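Local coordinates for putative regulatory protein SCO4313 (Streptomyces coelicolor, PDB 2OI8) that probably binds DNA as a dimeric transcriptional regulator of the TetR family, with a helix-turn-helix region near its N-terminus, at residues 92-97 and 205-210; 19-24 and 44-49. One frame throughout, in Å; residues are numbered along the deposited sequence.

Interaction 1: residues 92-97 and 205-210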
loop_
_atom_site.group_PDB
_atom_site.type_symbol
_atom_site.label_atom_id
_atom_site.label_comp_id
_atom_site.label_asym_id
_atom_site.label_seq_id
_atom_site.Cartn_x
_atom_site.Cartn_y
_atom_site.Cartn_z
ATOM N N LEU A 92 -15.976 -13.411 1.049
ATOM C CA LEU A 92 -14.561 -13.350 1.370
ATOM C C LEU A 92 -14.008 -11.939 1.156
ATOM O O LEU A 92 -13.299 -11.417 2.001
ATOM C CB LEU A 92 -13.815 -14.373 0.519
ATOM C CG LEU A 92 -13.448 -15.754 1.073
ATOM C CD1 LEU A 92 -14.380 -16.267 2.131
ATOM C CD2 LEU A 92 -13.343 -16.728 -0.066
ATOM N N ALA A 93 -14.357 -11.332 0.025
ATOM C CA ALA A 93 -14.039 -9.952 -0.263
ATOM C C ALA A 93 -14.548 -9.005 0.843
ATOM O O ALA A 93 -13.828 -8.100 1.289
ATOM C CB ALA A 93 -14.609 -9.569 -1.600
ATOM N N HIS A 94 -15.766 -9.225 1.312
ATOM C CA HIS A 94 -16.314 -8.398 2.377
ATOM C C HIS A 94 -15.669 -8.614 3.731
ATOM O O HIS A 94 -15.560 -7.679 4.524
ATOM C CB HIS A 94 -17.814 -8.604 2.474
ATOM C CG HIS A 94 -18.557 -7.956 1.357
ATOM N ND1 HIS A 94 -18.482 -6.600 1.114
ATOM C CD2 HIS A 94 -19.359 -8.474 0.395
ATOM C CE1 HIS A 94 -19.210 -6.311 0.053
ATOM N NE2 HIS A 94 -19.761 -7.428 -0.399
ATOM N N ALA A 95 -15.263 -9.851 3.995
ATOM C CA ALA A 95 -14.482 -10.172 5.189
ATOM C C ALA A 95 -13.167 -9.355 5.168
ATOM O O ALA A 95 -12.786 -8.694 6.156
ATOM C CB ALA A 95 -14.184 -11.666 5.224
ATOM N N LEU A 96 -12.515 -9.375 4.019
ATOM C CA LEU A 96 -11.239 -8.688 3.857
ATOM C C LEU A 96 -11.373 -7.167 4.058
ATOM O O LEU A 96 -10.481 -6.560 4.632
ATOM C CB LEU A 96 -10.612 -9.017 2.482
ATOM C CG LEU A 96 -9.259 -8.343 2.179
ATOM C CD1 LEU A 96 -8.163 -8.718 3.230
ATOM C CD2 LEU A 96 -8.771 -8.592 0.734
ATOM N N ARG A 97 -12.503 -6.584 3.609
ATOM C CA ARG A 97 -12.727 -5.134 3.664
ATOM C C ARG A 97 -12.814 -4.676 5.104
ATOM O O ARG A 97 -12.149 -3.705 5.500
ATOM C CB ARG A 97 -13.994 -4.722 2.897
ATOM C CG ARG A 97 -14.203 -3.195 2.799
ATOM C CD ARG A 97 -15.173 -2.764 1.697
ATOM N NE ARG A 97 -15.403 -1.323 1.762
ATOM C CZ ARG A 97 -14.619 -0.412 1.167
ATOM N NH1 ARG A 97 -13.584 -0.808 0.449
ATOM N NH2 ARG A 97 -14.853 0.897 1.278
ATOM N N LEU A 205 -16.894 1.534 -5.711
ATOM C CA LEU A 205 -15.714 1.087 -6.471
ATOM C C LEU A 205 -15.290 -0.342 -6.088
ATOM O O LEU A 205 -15.104 -1.193 -6.960
ATOM C CB LEU A 205 -14.534 2.061 -6.340
ATOM C CG LEU A 205 -13.219 1.506 -6.913
ATOM C CD1 LEU A 205 -13.296 1.150 -8.404
ATOM C CD2 LEU A 205 -12.039 2.429 -6.635
ATOM N N PHE A 206 -15.180 -0.595 -4.789
ATOM C CA PHE A 206 -14.825 -1.907 -4.274
ATOM C C PHE A 206 -15.834 -2.948 -4.736
ATOM O O PHE A 206 -15.432 -4.014 -5.220
ATOM C CB PHE A 206 -14.742 -1.863 -2.738
ATOM C CG PHE A 206 -14.330 -3.169 -2.107
ATOM C CD1 PHE A 206 -15.255 -4.206 -1.931
ATOM C CD2 PHE A 206 -13.025 -3.359 -1.665
ATOM C CE1 PHE A 206 -14.871 -5.422 -1.323
ATOM C CE2 PHE A 206 -12.624 -4.585 -1.065
ATOM C CZ PHE A 206 -13.553 -5.610 -0.890
ATOM N N GLU A 207 -17.130 -2.642 -4.586
ATOM C CA GLU A 207 -18.206 -3.500 -5.113
ATOM C C GLU A 207 -18.078 -3.770 -6.606
ATOM O O GLU A 207 -18.307 -4.907 -7.050
ATOM C CB GLU A 207 -19.610 -2.918 -4.868
ATOM C CG GLU A 207 -20.172 -3.099 -3.483
ATOM C CD GLU A 207 -19.959 -4.488 -2.939
ATOM O OE1 GLU A 207 -20.660 -5.438 -3.366
ATOM O OE2 GLU A 207 -19.077 -4.620 -2.067
ATOM N N ALA A 208 -17.769 -2.721 -7.372
ATOM C CA ALA A 208 -17.612 -2.858 -8.810
ATOM C C ALA A 208 -16.460 -3.819 -9.120
ATOM O O ALA A 208 -16.637 -4.775 -9.878
ATOM C CB ALA A 208 -17.386 -1.519 -9.457
ATOM N N GLU A 209 -15.299 -3.590 -8.507
ATOM C CA GLU A 209 -14.125 -4.426 -8.751
ATOM C C GLU A 209 -14.359 -5.882 -8.391
ATOM O O GLU A 209 -13.900 -6.773 -9.091
ATOM C CB GLU A 209 -12.903 -3.877 -8.018
ATOM C CG GLU A 209 -12.283 -2.683 -8.711
ATOM C CD GLU A 209 -11.697 -3.046 -10.055
ATOM O OE1 GLU A 209 -10.593 -3.616 -10.087
ATOM O OE2 GLU A 209 -12.335 -2.777 -11.094
ATOM N N LEU A 210 -15.084 -6.105 -7.297
ATOM C CA LEU A 210 -15.468 -7.438 -6.877
ATOM C C LEU A 210 -16.360 -8.072 -7.937
ATOM O O LEU A 210 -16.074 -9.158 -8.428
ATOM C CB LEU A 210 -16.191 -7.377 -5.528
ATOM C CG LEU A 210 -16.986 -8.598 -5.030
ATOM C CD1 LEU A 210 -16.107 -9.844 -4.844
ATOM C CD2 LEU A 210 -17.682 -8.241 -3.737
HETATM O O HOH W 1 -21.582 -7.734 -2.981
#

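Interaction 2: residues 19-24 and 44-49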
loop_
_atom_site.group_PDB
_atom_site.type_symbol
_atom_site.label_atom_id
_atom_site.label_comp_id
_atom_site.label_asym_id
_atom_site.label_seq_id
_atom_site.Cartn_x
_atom_site.Cartn_y
_atom_site.Cartn_z
ATOM N N ALA A 19 0.992 -9.505 25.944
ATOM C CA ALA A 19 -0.159 -8.877 25.298
ATOM C C ALA A 19 -0.236 -7.388 25.628
ATOM O O ALA A 19 -0.555 -6.592 24.757
ATOM C CB ALA A 19 -1.448 -9.597 25.635
ATOM N N GLU A 20 0.088 -7.010 26.864
ATOM C CA GLU A 20 0.208 -5.595 27.207
ATOM C C GLU A 20 1.363 -4.910 26.482
ATOM O O GLU A 20 1.214 -3.769 26.027
ATOM C CB GLU A 20 0.381 -5.419 28.704
ATOM C CG GLU A 20 -0.919 -5.330 29.445
ATOM C CD GLU A 20 -1.539 -3.934 29.372
ATOM O OE1 GLU A 20 -2.264 -3.639 28.376
ATOM O OE2 GLU A 20 -1.311 -3.137 30.323
ATOM N N ILE A 21 2.509 -5.599 26.396
ATOM C CA ILE A 21 3.671 -5.079 25.692
ATOM C C ILE A 21 3.252 -4.782 24.265
ATOM O O ILE A 21 3.497 -3.684 23.762
ATOM C CB ILE A 21 4.831 -6.081 25.555
ATOM C CG1 ILE A 21 5.171 -6.801 26.868
ATOM C CG2 ILE A 21 6.066 -5.393 24.921
ATOM C CD1 ILE A 21 5.712 -5.952 27.940
ATOM N N LYS A 22 2.622 -5.780 23.631
ATOM C CA LYS A 22 2.208 -5.690 22.235
ATOM C C LYS A 22 1.222 -4.564 22.034
ATOM O O LYS A 22 1.390 -3.777 21.091
ATOM C CB LYS A 22 1.665 -7.022 21.723
ATOM C CG LYS A 22 2.803 -7.998 21.449
ATOM C CD LYS A 22 2.392 -9.218 20.669
ATOM C CE LYS A 22 1.405 -10.070 21.464
ATOM N NZ LYS A 22 1.328 -11.404 20.826
ATOM N N ASP A 23 0.228 -4.472 22.932
ATOM C CA ASP A 23 -0.663 -3.318 23.009
ATOM C C ASP A 23 0.076 -1.984 22.981
ATOM O O ASP A 23 -0.200 -1.162 22.113
ATOM C CB ASP A 23 -1.546 -3.370 24.259
ATOM C CG ASP A 23 -2.881 -4.040 24.004
ATOM O OD1 ASP A 23 -3.064 -4.617 22.913
ATOM O OD2 ASP A 23 -3.750 -3.994 24.898
ATOM N N HIS A 24 1.016 -1.750 23.894
ATOM C CA HIS A 24 1.725 -0.464 23.858
ATOM C C HIS A 24 2.510 -0.262 22.583
ATOM O O HIS A 24 2.677 0.875 22.136
ATOM C CB HIS A 24 2.616 -0.256 25.080
ATOM C CG HIS A 24 1.846 -0.252 26.356
ATOM N ND1 HIS A 24 0.874 0.688 26.625
ATOM C CD2 HIS A 24 1.849 -1.105 27.407
ATOM C CE1 HIS A 24 0.328 0.425 27.799
ATOM N NE2 HIS A 24 0.903 -0.655 28.294
ATOM N N LYS A 44 9.879 2.066 29.976
ATOM C CA LYS A 44 9.609 3.305 30.706
ATOM C C LYS A 44 8.103 3.538 30.831
ATOM O O LYS A 44 7.642 3.974 31.886
ATOM C CB LYS A 44 10.323 4.517 30.053
ATOM N N ARG A 45 7.337 3.203 29.788
ATOM C CA ARG A 45 5.872 3.366 29.833
ATOM C C ARG A 45 5.183 2.498 30.883
ATOM O O ARG A 45 4.186 2.908 31.478
ATOM C CB ARG A 45 5.232 3.118 28.474
ATOM C CG ARG A 45 4.301 4.244 28.063
ATOM C CD ARG A 45 2.868 3.823 27.901
ATOM N NE ARG A 45 2.127 3.928 29.138
ATOM C CZ ARG A 45 0.806 3.823 29.232
ATOM N NH1 ARG A 45 0.063 3.641 28.146
ATOM N NH2 ARG A 45 0.228 3.923 30.411
HETATM N N MSE A 46 5.722 1.302 31.098
HETATM C CA MSE A 46 5.149 0.357 32.037
HETATM C C MSE A 46 5.880 0.357 33.363
HETATM O O MSE A 46 5.601 -0.469 34.214
HETATM C CB MSE A 46 5.178 -1.048 31.443
HETATM C CG MSE A 46 4.275 -1.229 30.232
HETATM SE SE MSE A 46 4.577 -2.931 29.286
HETATM C CE MSE A 46 3.917 -4.150 30.718
ATOM N N GLY A 47 6.823 1.272 33.542
ATOM C CA GLY A 47 7.620 1.334 34.772
ATOM C C GLY A 47 8.441 0.089 35.090
ATOM O O GLY A 47 8.645 -0.248 36.259
HETATM N N MSE A 48 8.909 -0.594 34.044
HETATM C CA MSE A 48 9.798 -1.749 34.187
HETATM C C MSE A 48 11.228 -1.390 33.832
HETATM O O MSE A 48 11.494 -0.346 33.216
HETATM C CB MSE A 48 9.362 -2.875 33.262
HETATM C CG MSE A 48 8.218 -3.719 33.754
HETATM SE SE MSE A 48 7.437 -4.654 32.215
HETATM C CE MSE A 48 8.951 -5.791 31.703
ATOM N N SER A 49 12.151 -2.269 34.209
ATOM C CA SER A 49 13.538 -2.135 33.765
ATOM C C SER A 49 13.655 -2.514 32.281
ATOM O O SER A 49 13.039 -3.484 31.829
ATOM C CB SER A 49 14.484 -2.970 34.637
ATOM O OG SER A 49 13.913 -4.229 34.962
#

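Interaction 1: residues 92-97 and 205-210
Arg97 and Phe206 lie alongside each other, their side chains pointing opposite ways, with the CD methylene of the arginine over the centre of the ring. CG of Arg97 is anti to the backbone N (chi1 -174°), and the chain stays extended as far as NE. CD sits 3.8 Å from the ring centroid, a CH-pi contact, while CB lies beside CZ. The guanidinium plane is tilted 53° from the ring, and NH1 comes to 3.4 Å from Phe206 CD2 while also forming a salt bridge with Glu190. Arginine suits the place, since its chain meets the ring while its charge meets an acid. Phenylalanine suits it too, offering a flat face to Arg97 CD and an edge to the Ala93 carbonyl, with CZ 3.3 Å from Ala93 O. The small Ala93 lets Leu210 come close, CB to CD1 at 3.6 Å. The model is doubtful where His94 nears Glu207, and a water lies between His94 NE2 and Glu207 OE1. An alanine in place of Phe206 would probably open a gap beside Ala93 and leave Arg97 CD without its aromatic surface. The segment axes approach to 11.3 Å, with 147° between their N-to-C directions. Helix 170-191 also packs here, with Phe179 and Leu183 on Ala93 and Val186 on Phe206. Helix 60-84 touches Leu92 and Ala95, and Glu209 forms a salt bridge with Arg182 of the second subunit.

Interaction 2: residues 19-24 and 44-49
Met46, modelled as selenomethionine, reaches across to His24 and Ile21 and has the largest surface buried in this contact. Its CG is anti to the carbonyl carbon (chi1 -66°) and lies 3.7 Å from His24 CD2. The SE atom follows, 3.8 Å from the same CD2 and 3.5 Å from Ile21 CD1, so it touches an aromatic and an aliphatic neighbour at once. Its distance to the imidazole centroid is 4.8 Å, an oblique sulfur-aromatic type of contact. A bend at chi3 (67°) then places the terminal CE beside Ile21 CD1, at 3.8 Å, with Glu20 CB a little further off. A long, unbranched and flexible side chain suits this place, because it can bend at its end and touch both the imidazole and the isoleucine.

His24, second in buried surface, meets Arg45 with another part of its ring. The two side chains cross at about a right angle, and CE1 of the histidine lies over one face of the guanidinium, 3.2 Å from NH1. The planes are 63° apart, so the groups do not stack. ND1 of His24 is hydrogen-bonded to Glu27, which is likely to restrain the ring's rotation; the same carboxylate is a long, weak ion-pair partner of Arg45. Histidine suits its place by giving carbon CD2 to Met46 while ND1 bonds an acid, and the long Arg45 chain, bent at chi2 and chi3, can bring its guanidinium to the ring from an exposed position.

Gly47, with its positive phi, is the C-prime residue of a Schellman motif that ends helix 39-45, and Ser49 occupies the N-cap position of helix 50-54. The turn between them belongs to the predicted helix-turn-helix. Helix 14-32 packs against Arg45 and Met46 where helix 39-45 finishes, and Leu53 of helix 50-54 touches both Ile21 and Met48.

How the interactions relate
The two contacts lie on opposite sides of the chain's centre, about 37 Å apart between centres, and share no helix. Interaction 1, partly buried in the C-terminal family region, joins two helices far apart in sequence and lies next to the second subunit. Interaction 2 is a surface contact of the N-terminal region, closed over a short span of chain between one helix and the end of another in the predicted DNA-binding motif. Both set an arginine against an aromatic side chain, but in interaction 1 a methylene lies over a phenyl face, whereas in interaction 2 the guanidinium face meets an imidazole. Helix 60-84 borders both.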